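Local coordinates for protein Amuc_1102 (Akkermansia muciniphila, PDB 7DSZ) that is of unproven function but adopts an immunoglobulin-like fold related to archaeal type IV pilus proteins, consistent with a role in a type IV pilus-like system, at residues Ile56-Glu61 against Thr109-Tyr114; Thr75-Ile80 against Val140-Gly145; Val98-Val103 against Arg192-Met197. One frame throughout, in Å; residues are numbered along the deposited sequence. Where two conformers were deposited one is given.

Interaction 1. Residues Ile56-Glu61 against Thr109-Tyr114; sequences IPFKVE and TYASVY
Phe58 and Thr109, the two residues most covered in this contact, form an antiparallel hydrogen-bonded pair where strand 50-63 meets the start of strand 109-115. Two backbone bonds join them, and they differ in form: Thr109 N reaches Phe58 O at 2.9 Å nearly along the C=O axis, whereas Phe58 N meets Thr109 O from 39° above the carbonyl plane, 3.0 Å away. The side chains lie next to each other on the same face. CG of Phe58 takes the crowded position between backbone N and carbonyl carbon (chi1 74°), which swings the ring toward the partner strand. The Phe58 ring face receives the methyl CG2 of Thr109 in a CH-pi contact, 3.7 Å from the ring centroid and displaced toward the CZ rim. With Thr109 OG1 anti to the backbone N and hydrogen-bonded to Arg192 O, this methyl is left in the crowded position, facing the ring. At the ring edge, in plane, lies the backbone N of Ala111. That N is already bound to Ile56 O, straight and in the carbonyl plane; the return bond from Ile56 N to Ala111 O closes the second hydrogen-bonded pair. On this same face Ile56 CG2 touches Ala111 CB at 3.8 Å. Between the two pairs, Pro57, which has no N-H to give, faces Tyr110 as the non-hydrogen-bonded pair, with CA atoms only 4.4 Å apart. Pro57 CB lies over the Tyr110 ring face, 4.1 Å from its centroid, and Pro57 CG reaches Tyr110 CE1 at 3.5 Å. Arg192 adds a cation-pi contact to the same Tyr110. In the three-stranded antiparallel sheet, strand 50-63 runs between 18-32 and 109-115, while Phe58 packs onto Leu74 and Phe76 of strand 70-83 in the facing sheet, and Ala111 onto Phe76.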
loop_
_atom_site.group_PDB
_atom_site.type_symbol
_atom_site.label_atom_id
_atom_site.label_comp_id
_atom_site.label_asym_id
_atom_site.label_seq_id
_atom_site.Cartn_x
_atom_site.Cartn_y
_atom_site.Cartn_z
ATOM N N ILE C 56 8.762 -6.691 -19.490
ATOM C CA ILE C 56 9.911 -7.433 -19.986
ATOM C C ILE C 56 9.771 -8.921 -19.686
ATOM O O ILE C 56 9.675 -9.315 -18.517
ATOM C CB ILE C 56 11.255 -6.886 -19.460
ATOM C CG1 ILE C 56 12.429 -7.645 -20.092
ATOM C CG2 ILE C 56 11.342 -6.869 -17.924
ATOM C CD1 ILE C 56 13.750 -6.835 -20.028
ATOM N N PRO C 57 9.715 -9.780 -20.701
ATOM C CA PRO C 57 9.705 -11.222 -20.455
ATOM C C PRO C 57 11.056 -11.695 -19.963
ATOM O O PRO C 57 12.098 -11.175 -20.365
ATOM C CB PRO C 57 9.419 -11.831 -21.838
ATOM C CG PRO C 57 9.075 -10.704 -22.744
ATOM C CD PRO C 57 9.709 -9.454 -22.134
ATOM N N PHE C 58 11.033 -12.716 -19.106
ATOM C CA PHE C 58 12.291 -13.319 -18.684
ATOM C C PHE C 58 12.070 -14.750 -18.220
ATOM O O PHE C 58 10.948 -15.170 -17.943
ATOM C CB PHE C 58 12.979 -12.489 -17.592
ATOM C CG PHE C 58 12.340 -12.579 -16.227
ATOM C CD1 PHE C 58 11.307 -11.729 -15.870
ATOM C CD2 PHE C 58 12.829 -13.456 -15.281
ATOM C CE1 PHE C 58 10.762 -11.775 -14.596
ATOM C CE2 PHE C 58 12.291 -13.509 -14.005
ATOM C CZ PHE C 58 11.248 -12.676 -13.661
ATOM N N LYS C 59 13.177 -15.501 -18.167
ATOM C CA LYS C 59 13.186 -16.867 -17.661
ATOM C C LYS C 59 14.462 -17.051 -16.850
ATOM O O LYS C 59 15.500 -16.476 -17.188
ATOM C CB LYS C 59 13.109 -17.897 -18.810
ATOM C CG LYS C 59 13.175 -19.343 -18.338
ATOM C CD LYS C 59 13.201 -20.306 -19.528
ATOM C CE LYS C 59 11.804 -20.709 -19.923
ATOM N NZ LYS C 59 11.808 -21.894 -20.851
ATOM N N VAL C 60 14.376 -17.826 -15.770
ATOM C CA VAL C 60 15.488 -18.058 -14.852
ATOM C C VAL C 60 15.965 -19.497 -14.992
ATOM O O VAL C 60 15.151 -20.414 -15.120
ATOM C CB VAL C 60 15.077 -17.797 -13.389
ATOM C CG1 VAL C 60 16.284 -17.906 -12.457
ATOM C CG2 VAL C 60 14.400 -16.445 -13.261
ATOM N N GLU C 61 17.279 -19.701 -14.902
ATOM C CA GLU C 61 17.837 -21.039 -14.721
ATOM C C GLU C 61 18.873 -20.966 -13.612
ATOM O O GLU C 61 19.316 -19.882 -13.233
ATOM C CB GLU C 61 18.462 -21.586 -16.019
ATOM C CG GLU C 61 17.495 -21.697 -17.223
ATOM C CD GLU C 61 16.453 -22.803 -17.083
ATOM O OE1 GLU C 61 16.537 -23.601 -16.120
ATOM O OE2 GLU C 61 15.559 -22.883 -17.960
ATOM N N THR C 109 8.147 -15.908 -17.500
ATOM C CA THR C 109 7.355 -15.004 -16.680
ATOM C C THR C 109 7.684 -13.579 -17.118
ATOM O O THR C 109 8.295 -13.364 -18.170
ATOM C CB THR C 109 7.605 -15.290 -15.189
ATOM O OG1 THR C 109 6.760 -14.461 -14.380
ATOM C CG2 THR C 109 9.067 -15.067 -14.821
ATOM N N TYR C 110 7.222 -12.592 -16.348
ATOM C CA TYR C 110 7.355 -11.195 -16.739
ATOM C C TYR C 110 7.699 -10.337 -15.535
ATOM O O TYR C 110 7.285 -10.625 -14.411
ATOM C CB TYR C 110 6.056 -10.629 -17.327
ATOM C CG TYR C 110 5.932 -10.708 -18.826
ATOM C CD1 TYR C 110 6.370 -9.657 -19.631
ATOM C CD2 TYR C 110 5.335 -11.813 -19.435
ATOM C CE1 TYR C 110 6.247 -9.713 -21.017
ATOM C CE2 TYR C 110 5.212 -11.881 -20.824
ATOM C CZ TYR C 110 5.656 -10.821 -21.598
ATOM O OH TYR C 110 5.520 -10.853 -22.970
ATOM N N ALA C 111 8.425 -9.250 -15.798
ATOM C CA ALA C 111 8.585 -8.147 -14.855
ATOM C C ALA C 111 7.958 -6.889 -15.460
ATOM O O ALA C 111 7.787 -6.785 -16.679
ATOM C CB ALA C 111 10.063 -7.912 -14.519
ATOM N N SER C 112 7.601 -5.922 -14.611
ATOM C CA SER C 112 6.949 -4.735 -15.152
ATOM C C SER C 112 7.147 -3.531 -14.233
ATOM O O SER C 112 7.460 -3.667 -13.046
ATOM C CB SER C 112 5.444 -4.975 -15.379
ATOM O OG SER C 112 4.769 -5.243 -14.153
ATOM N N VAL C 113 6.987 -2.345 -14.827
ATOM C CA VAL C 113 6.890 -1.085 -14.088
ATOM C C VAL C 113 5.954 -0.183 -14.864
ATOM O O VAL C 113 5.670 -0.411 -16.041
ATOM C CB VAL C 113 8.235 -0.348 -13.871
ATOM C CG1 VAL C 113 9.008 -0.979 -12.745
ATOM C CG2 VAL C 113 9.031 -0.291 -15.170
ATOM N N TYR C 114 5.444 0.856 -14.189
ATOM C CA TYR C 114 4.336 1.631 -14.734
ATOM C C TYR C 114 4.554 3.125 -14.541
ATOM O O TYR C 114 5.161 3.557 -13.561
ATOM C CB TYR C 114 2.992 1.256 -14.063
ATOM C CG TYR C 114 2.716 -0.242 -14.126
ATOM C CD1 TYR C 114 3.406 -1.128 -13.306
ATOM C CD2 TYR C 114 1.787 -0.760 -15.028
ATOM C CE1 TYR C 114 3.200 -2.487 -13.386
ATOM C CE2 TYR C 114 1.551 -2.137 -15.105
ATOM C CZ TYR C 114 2.270 -2.993 -14.275
ATOM O OH TYR C 114 2.065 -4.371 -14.334
#

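Interaction 2. Residues Thr75-Ile80 against Val140-Gly145; sequences TFKFYI and VVEYNG
Strands 75-80 and 140-143 run antiparallel at 159°, their axes 4.7 Å apart, in the larger sheet of the immunoglobulin-like fold. Thr75 with Glu142 and Lys77 with Val140 are hydrogen-bonded pairs; all four N-H groups point nearly straight at their acceptors and lie in the carbonyl planes, the shortest being Lys77 N to Val140 O at 2.7 Å. Phe76 and Val141 form the non-hydrogen-bonded pair between them, on the face turned to the core. Val141 CG2, anti to its carbonyl carbon, sits over the Phe76 ring in a CH-pi contact, 3.7 Å from the centroid and shifted toward CE2. The ring also meets Tyr100 edge-to-face, and Leu23 of strand 18-32 packs on both residues. On the other face Tyr79 inclines its ring so that CE1 touches Val140 CG2 at 3.9 Å, while Trp162 stacks on it. Lys77 and Glu142 lie diagonally across this face. Both have CG anti to the carbonyl carbon and extend fully beyond it, crossing obliquely until their tips form a salt bridge: Lys77 NZ approaches Glu142 OE2 at 2.9 Å from above the carboxylate plane, 43° out of it.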
loop_
_atom_site.group_PDB
_atom_site.type_symbol
_atom_site.label_atom_id
_atom_site.label_comp_id
_atom_site.label_asym_id
_atom_site.label_seq_id
_atom_site.Cartn_x
_atom_site.Cartn_y
_atom_site.Cartn_z
ATOM N N THR C 75 16.200 -8.899 -7.904
ATOM C CA THR C 75 15.948 -7.462 -7.925
ATOM C C THR C 75 16.059 -6.949 -9.354
ATOM O O THR C 75 17.081 -7.156 -10.017
ATOM C CB THR C 75 16.916 -6.729 -6.996
ATOM O OG1 THR C 75 16.642 -7.120 -5.646
ATOM C CG2 THR C 75 16.733 -5.222 -7.115
ATOM N N PHE C 76 14.996 -6.322 -9.841
ATOM C CA PHE C 76 14.980 -5.704 -11.160
ATOM C C PHE C 76 15.131 -4.202 -10.990
ATOM O O PHE C 76 14.353 -3.587 -10.263
ATOM C CB PHE C 76 13.668 -5.999 -11.891
ATOM C CG PHE C 76 13.639 -7.331 -12.571
ATOM C CD1 PHE C 76 13.700 -8.503 -11.827
ATOM C CD2 PHE C 76 13.550 -7.416 -13.951
ATOM C CE1 PHE C 76 13.667 -9.745 -12.454
ATOM C CE2 PHE C 76 13.523 -8.662 -14.589
ATOM C CZ PHE C 76 13.589 -9.830 -13.823
ATOM N N LYS C 77 16.106 -3.612 -11.675
ATOM C CA LYS C 77 16.279 -2.164 -11.678
ATOM C C LYS C 77 15.894 -1.647 -13.056
ATOM O O LYS C 77 16.456 -2.084 -14.066
ATOM C CB LYS C 77 17.715 -1.786 -11.315
ATOM C CG LYS C 77 18.086 -2.200 -9.910
ATOM C CD LYS C 77 19.561 -1.920 -9.598
ATOM C CE LYS C 77 19.843 -2.095 -8.095
ATOM N NZ LYS C 77 21.290 -1.864 -7.782
ATOM N N PHE C 78 14.896 -0.766 -13.095
ATOM C CA PHE C 78 14.407 -0.191 -14.338
ATOM C C PHE C 78 14.921 1.235 -14.487
ATOM O O PHE C 78 14.867 2.014 -13.535
ATOM C CB PHE C 78 12.881 -0.159 -14.367
ATOM C CG PHE C 78 12.235 -1.520 -14.365
ATOM C CD1 PHE C 78 12.053 -2.196 -13.165
ATOM C CD2 PHE C 78 11.798 -2.099 -15.541
ATOM C CE1 PHE C 78 11.437 -3.440 -13.143
ATOM C CE2 PHE C 78 11.181 -3.348 -15.542
ATOM C CZ PHE C 78 10.995 -4.012 -14.340
ATOM N N TYR C 79 15.383 1.572 -15.693
ATOM C CA TYR C 79 15.845 2.914 -16.035
ATOM C C TYR C 79 15.108 3.354 -17.283
ATOM O O TYR C 79 15.185 2.682 -18.319
ATOM C CB TYR C 79 17.356 2.948 -16.304
ATOM C CG TYR C 79 18.199 2.375 -15.194
ATOM C CD1 TYR C 79 18.501 1.019 -15.165
ATOM C CD2 TYR C 79 18.711 3.185 -14.191
ATOM C CE1 TYR C 79 19.278 0.481 -14.165
ATOM C CE2 TYR C 79 19.493 2.655 -13.176
ATOM C CZ TYR C 79 19.770 1.296 -13.172
ATOM O OH TYR C 79 20.547 0.740 -12.178
ATOM N N ILE C 80 14.423 4.490 -17.201
ATOM C CA ILE C 80 13.660 5.019 -18.319
ATOM C C ILE C 80 14.017 6.491 -18.480
ATOM O O ILE C 80 14.014 7.249 -17.505
ATOM C CB ILE C 80 12.145 4.822 -18.116
ATOM C CG1 ILE C 80 11.807 3.323 -18.191
ATOM C CG2 ILE C 80 11.353 5.614 -19.158
ATOM C CD1 ILE C 80 10.468 2.927 -17.566
ATOM N N VAL C 140 18.326 -3.882 -15.357
ATOM C CA VAL C 140 19.421 -4.628 -14.740
ATOM C C VAL C 140 18.834 -5.561 -13.692
ATOM O O VAL C 140 18.063 -5.122 -12.834
ATOM C CB VAL C 140 20.461 -3.687 -14.106
ATOM C CG1 VAL C 140 21.550 -4.502 -13.376
ATOM C CG2 VAL C 140 21.077 -2.779 -15.176
ATOM N N VAL C 141 19.196 -6.843 -13.756
ATOM C CA VAL C 141 18.690 -7.845 -12.817
ATOM C C VAL C 141 19.825 -8.275 -11.904
ATOM O O VAL C 141 20.905 -8.645 -12.384
ATOM C CB VAL C 141 18.109 -9.072 -13.546
ATOM C CG1 VAL C 141 17.517 -10.051 -12.519
ATOM C CG2 VAL C 141 17.055 -8.643 -14.563
ATOM N N GLU C 142 19.578 -8.255 -10.597
ATOM C CA GLU C 142 20.554 -8.707 -9.617
ATOM C C GLU C 142 20.025 -9.914 -8.852
ATOM O O GLU C 142 18.824 -10.009 -8.554
ATOM C CB GLU C 142 20.919 -7.586 -8.633
ATOM C CG GLU C 142 21.610 -6.408 -9.295
ATOM C CD GLU C 142 21.973 -5.296 -8.317
ATOM O OE1 GLU C 142 21.692 -5.439 -7.112
ATOM O OE2 GLU C 142 22.535 -4.272 -8.762
ATOM N N TYR C 143 20.929 -10.842 -8.548
ATOM C CA TYR C 143 20.652 -11.947 -7.643
ATOM C C TYR C 143 21.686 -11.907 -6.529
ATOM O O TYR C 143 22.891 -11.906 -6.800
ATOM C CB TYR C 143 20.689 -13.303 -8.361
ATOM C CG TYR C 143 20.516 -14.434 -7.376
ATOM C CD1 TYR C 143 19.284 -14.667 -6.780
ATOM C CD2 TYR C 143 21.590 -15.233 -6.996
ATOM C CE1 TYR C 143 19.113 -15.673 -5.860
ATOM C CE2 TYR C 143 21.427 -16.252 -6.063
ATOM C CZ TYR C 143 20.183 -16.463 -5.500
ATOM O OH TYR C 143 19.981 -17.462 -4.569
ATOM N N ASN C 144 21.214 -11.868 -5.282
ATOM C CA ASN C 144 22.092 -11.726 -4.116
ATOM C C ASN C 144 23.095 -10.587 -4.295
ATOM O O ASN C 144 24.284 -10.721 -3.998
ATOM C CB ASN C 144 22.811 -13.040 -3.811
ATOM C CG ASN C 144 21.940 -14.014 -3.038
ATOM O OD1 ASN C 144 20.988 -13.616 -2.362
ATOM N ND2 ASN C 144 22.273 -15.301 -3.120
ATOM N N GLY C 145 22.619 -9.455 -4.802
ATOM C CA GLY C 145 23.460 -8.279 -4.905
ATOM C C GLY C 145 24.458 -8.272 -6.039
ATOM O O GLY C 145 25.296 -7.368 -6.091
#

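Interaction 3. Residues Val98-Val103 against Arg192-Met197; sequences VKYVNV and RYPEIM
A short, loosely paired C-terminal strand of about residues 195-196 lies antiparallel along strand 91-104 just before that strand turns a corner at Asn102. Two direct backbone bonds hold it: Met197 N to Lys99 O at 2.8 Å, nearly along the C=O axis, and Val101 N to Glu195 O at 2.9 Å, arriving from above the carbonyl plane. Two waters extend this pairing. One accepts from Lys99 N and donates to Met197 O; the other accepts from Glu195 N and donates to Asn102 O, bridging the two segments where the corner parts them. Tyr100 and Ile196 are the non-hydrogen-bonded pair, their side chains side by side, with Tyr100 CE1 on Ile196 CG1 at 3.7 Å. The ring edge runs past the carbonyl oxygens of Pro194 and Glu195, and Tyr100 CD1 touches Pro194 CB at 3.7 Å. Beyond it the Tyr100 hydroxyl bonds Ser112 N, so the residue spans from the added edge strand of one sheet of the immunoglobulin-like fold to strand 109-115 of the other. The opposite side of the pairing carries Val101. Val101 CG1, anti to the carbonyl carbon, meets the methyl CE of Met197 at 3.6 Å; Met197 leaves the backbone with CG anti to N, then bends at chi2 (79°) and again at chi3, carrying SD and CE across the valine at about a right angle. Val101 CG2, in the crowded position, lies against the extended chain of Glu195, 3.7 Å from CD. Both polar ends on this side engage a second subunit: Glu195 OE1 bonds Ser116 of that subunit, and the Asn102 amide bonds its Ser119, Ser118 and Arg122. Within the contact Asn102 ND2 stands 3.4 Å from Glu195 OE1, amide and carboxylate planes turned 64° apart.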
loop_
_atom_site.group_PDB
_atom_site.type_symbol
_atom_site.label_atom_id
_atom_site.label_comp_id
_atom_site.label_asym_id
_atom_site.label_seq_id
_atom_site.Cartn_x
_atom_site.Cartn_y
_atom_site.Cartn_z
ATOM N N VAL C 98 12.369 -3.087 -8.269
ATOM C CA VAL C 98 11.296 -4.028 -7.956
ATOM C C VAL C 98 11.952 -5.320 -7.493
ATOM O O VAL C 98 12.685 -5.953 -8.264
ATOM C CB VAL C 98 10.380 -4.283 -9.165
ATOM C CG1 VAL C 98 9.220 -5.201 -8.791
ATOM C CG2 VAL C 98 9.850 -2.963 -9.737
ATOM N N LYS C 99 11.701 -5.717 -6.243
ATOM C CA LYS C 99 12.239 -6.973 -5.725
ATOM C C LYS C 99 11.136 -8.018 -5.811
ATOM O O LYS C 99 10.098 -7.883 -5.159
ATOM C CB LYS C 99 12.741 -6.822 -4.289
ATOM C CG LYS C 99 13.401 -8.097 -3.747
ATOM C CD LYS C 99 13.954 -7.879 -2.340
ATOM C CE LYS C 99 14.523 -9.171 -1.753
ATOM N NZ LYS C 99 16.003 -9.107 -1.502
ATOM N N TYR C 100 11.347 -9.031 -6.642
ATOM C CA TYR C 100 10.404 -10.132 -6.777
ATOM C C TYR C 100 10.816 -11.237 -5.827
ATOM O O TYR C 100 12.007 -11.453 -5.613
ATOM C CB TYR C 100 10.393 -10.665 -8.211
ATOM C CG TYR C 100 9.775 -9.712 -9.173
ATOM C CD1 TYR C 100 8.393 -9.549 -9.222
ATOM C CD2 TYR C 100 10.568 -8.939 -10.013
ATOM C CE1 TYR C 100 7.816 -8.662 -10.110
ATOM C CE2 TYR C 100 9.995 -8.053 -10.909
ATOM C CZ TYR C 100 8.630 -7.919 -10.945
ATOM O OH TYR C 100 8.054 -7.038 -11.824
ATOM N N VAL C 101 9.833 -11.933 -5.252
ATOM C CA VAL C 101 10.125 -13.046 -4.359
ATOM C C VAL C 101 9.451 -14.297 -4.898
ATOM O O VAL C 101 8.457 -14.229 -5.628
ATOM C CB VAL C 101 9.684 -12.768 -2.903
ATOM C CG1 VAL C 101 10.588 -11.712 -2.276
ATOM C CG2 VAL C 101 8.229 -12.320 -2.875
ATOM N N ASN C 102 10.033 -15.449 -4.556
ATOM C CA ASN C 102 9.568 -16.745 -5.048
ATOM C C ASN C 102 9.548 -16.762 -6.574
ATOM O O ASN C 102 8.498 -16.876 -7.201
ATOM C CB ASN C 102 8.166 -17.082 -4.517
ATOM C CG ASN C 102 8.102 -17.171 -3.017
ATOM O OD1 ASN C 102 9.063 -17.558 -2.347
ATOM N ND2 ASN C 102 6.951 -16.788 -2.467
ATOM N N VAL C 103 10.718 -16.611 -7.176
ATOM C CA VAL C 103 10.832 -16.552 -8.627
ATOM C C VAL C 103 11.020 -17.983 -9.121
ATOM O O VAL C 103 11.986 -18.650 -8.696
ATOM C CB VAL C 103 11.981 -15.639 -9.072
ATOM C CG1 VAL C 103 12.007 -15.546 -10.587
ATOM C CG2 VAL C 103 11.786 -14.235 -8.477
ATOM N N ARG C 192 0.850 -13.665 -14.237
ATOM C CA ARG C 192 1.797 -13.290 -15.282
ATOM C C ARG C 192 3.163 -12.906 -14.724
ATOM O O ARG C 192 4.166 -12.972 -15.454
ATOM C CB ARG C 192 1.198 -12.139 -16.108
ATOM C CG ARG C 192 2.118 -11.516 -17.173
ATOM C CD ARG C 192 1.335 -10.467 -17.971
ATOM N NE ARG C 192 2.156 -9.691 -18.896
ATOM C CZ ARG C 192 2.282 -9.984 -20.186
ATOM N NH1 ARG C 192 1.642 -11.047 -20.685
ATOM N NH2 ARG C 192 3.034 -9.229 -20.980
ATOM N N TYR C 193 3.229 -12.521 -13.452
ATOM C CA TYR C 193 4.415 -11.961 -12.828
ATOM C C TYR C 193 4.667 -12.650 -11.497
ATOM O O TYR C 193 3.731 -13.148 -10.862
ATOM C CB TYR C 193 4.235 -10.461 -12.552
ATOM C CG TYR C 193 3.589 -9.646 -13.651
ATOM C CD1 TYR C 193 2.203 -9.525 -13.729
ATOM C CD2 TYR C 193 4.370 -8.955 -14.579
ATOM C CE1 TYR C 193 1.617 -8.752 -14.715
ATOM C CE2 TYR C 193 3.783 -8.185 -15.579
ATOM C CZ TYR C 193 2.408 -8.086 -15.619
ATOM O OH TYR C 193 1.774 -7.339 -16.583
ATOM N N PRO C 194 5.901 -12.641 -11.010
ATOM C CA PRO C 194 6.129 -13.112 -9.640
ATOM C C PRO C 194 5.550 -12.141 -8.617
ATOM O O PRO C 194 5.188 -10.996 -8.912
ATOM C CB PRO C 194 7.658 -13.187 -9.520
ATOM C CG PRO C 194 8.198 -12.963 -10.927
ATOM C CD PRO C 194 7.148 -12.162 -11.634
ATOM N N GLU C 195 5.474 -12.633 -7.381
ATOM C CA GLU C 195 5.099 -11.805 -6.241
ATOM C C GLU C 195 6.119 -10.690 -6.026
ATOM O O GLU C 195 7.322 -10.891 -6.199
ATOM C CB GLU C 195 5.013 -12.690 -4.989
ATOM C CG GLU C 195 4.667 -11.966 -3.697
ATOM C CD GLU C 195 4.633 -12.909 -2.493
ATOM O OE1 GLU C 195 4.779 -14.135 -2.682
ATOM O OE2 GLU C 195 4.433 -12.410 -1.370
ATOM N N ILE C 196 5.642 -9.516 -5.613
ATOM C CA ILE C 196 6.518 -8.376 -5.311
ATOM C C ILE C 196 6.720 -8.264 -3.811
ATOM O O ILE C 196 5.747 -8.242 -3.052
ATOM C CB ILE C 196 5.931 -7.066 -5.855
ATOM C CG1 ILE C 196 5.788 -7.151 -7.377
ATOM C CG2 ILE C 196 6.785 -5.855 -5.382
ATOM C CD1 ILE C 196 4.986 -5.997 -7.975
ATOM N N MET C 197 7.974 -8.119 -3.387
ATOM C CA MET C 197 8.254 -7.908 -1.973
ATOM C C MET C 197 7.777 -6.518 -1.545
ATOM O O MET C 197 8.116 -5.514 -2.180
ATOM C CB MET C 197 9.746 -8.064 -1.693
ATOM C CG MET C 197 10.069 -7.884 -0.231
ATOM S SD MET C 197 9.665 -9.395 0.663
ATOM C CE MET C 197 11.325 -10.072 0.802
HETATM O O HOH W 1 9.964 -4.354 -4.352
HETATM O O HOH W 2 6.174 -15.362 -7.125
#

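From the N terminus the chain lays down 56-61, then 75-80, then 98-103, before their partners return in the same order: 109-114, 140-145 and 192-197. No contact nests inside another; all three cross. Interaction 1 closes a loop of 47 residues that contains the first segments of the other two, interaction 2 one of 59, and interaction 3, the longest, one of 88 that ends near the C terminus. Interactions 2 and 3 share one sheet, where Phe76 N bonds Val98 O between neighbouring strands 70-83 and 91-104. Interaction 1 belongs to the three-stranded sheet and packs against both, Val113 meeting Phe78 and Tyr110 O lying near Pro194 CD.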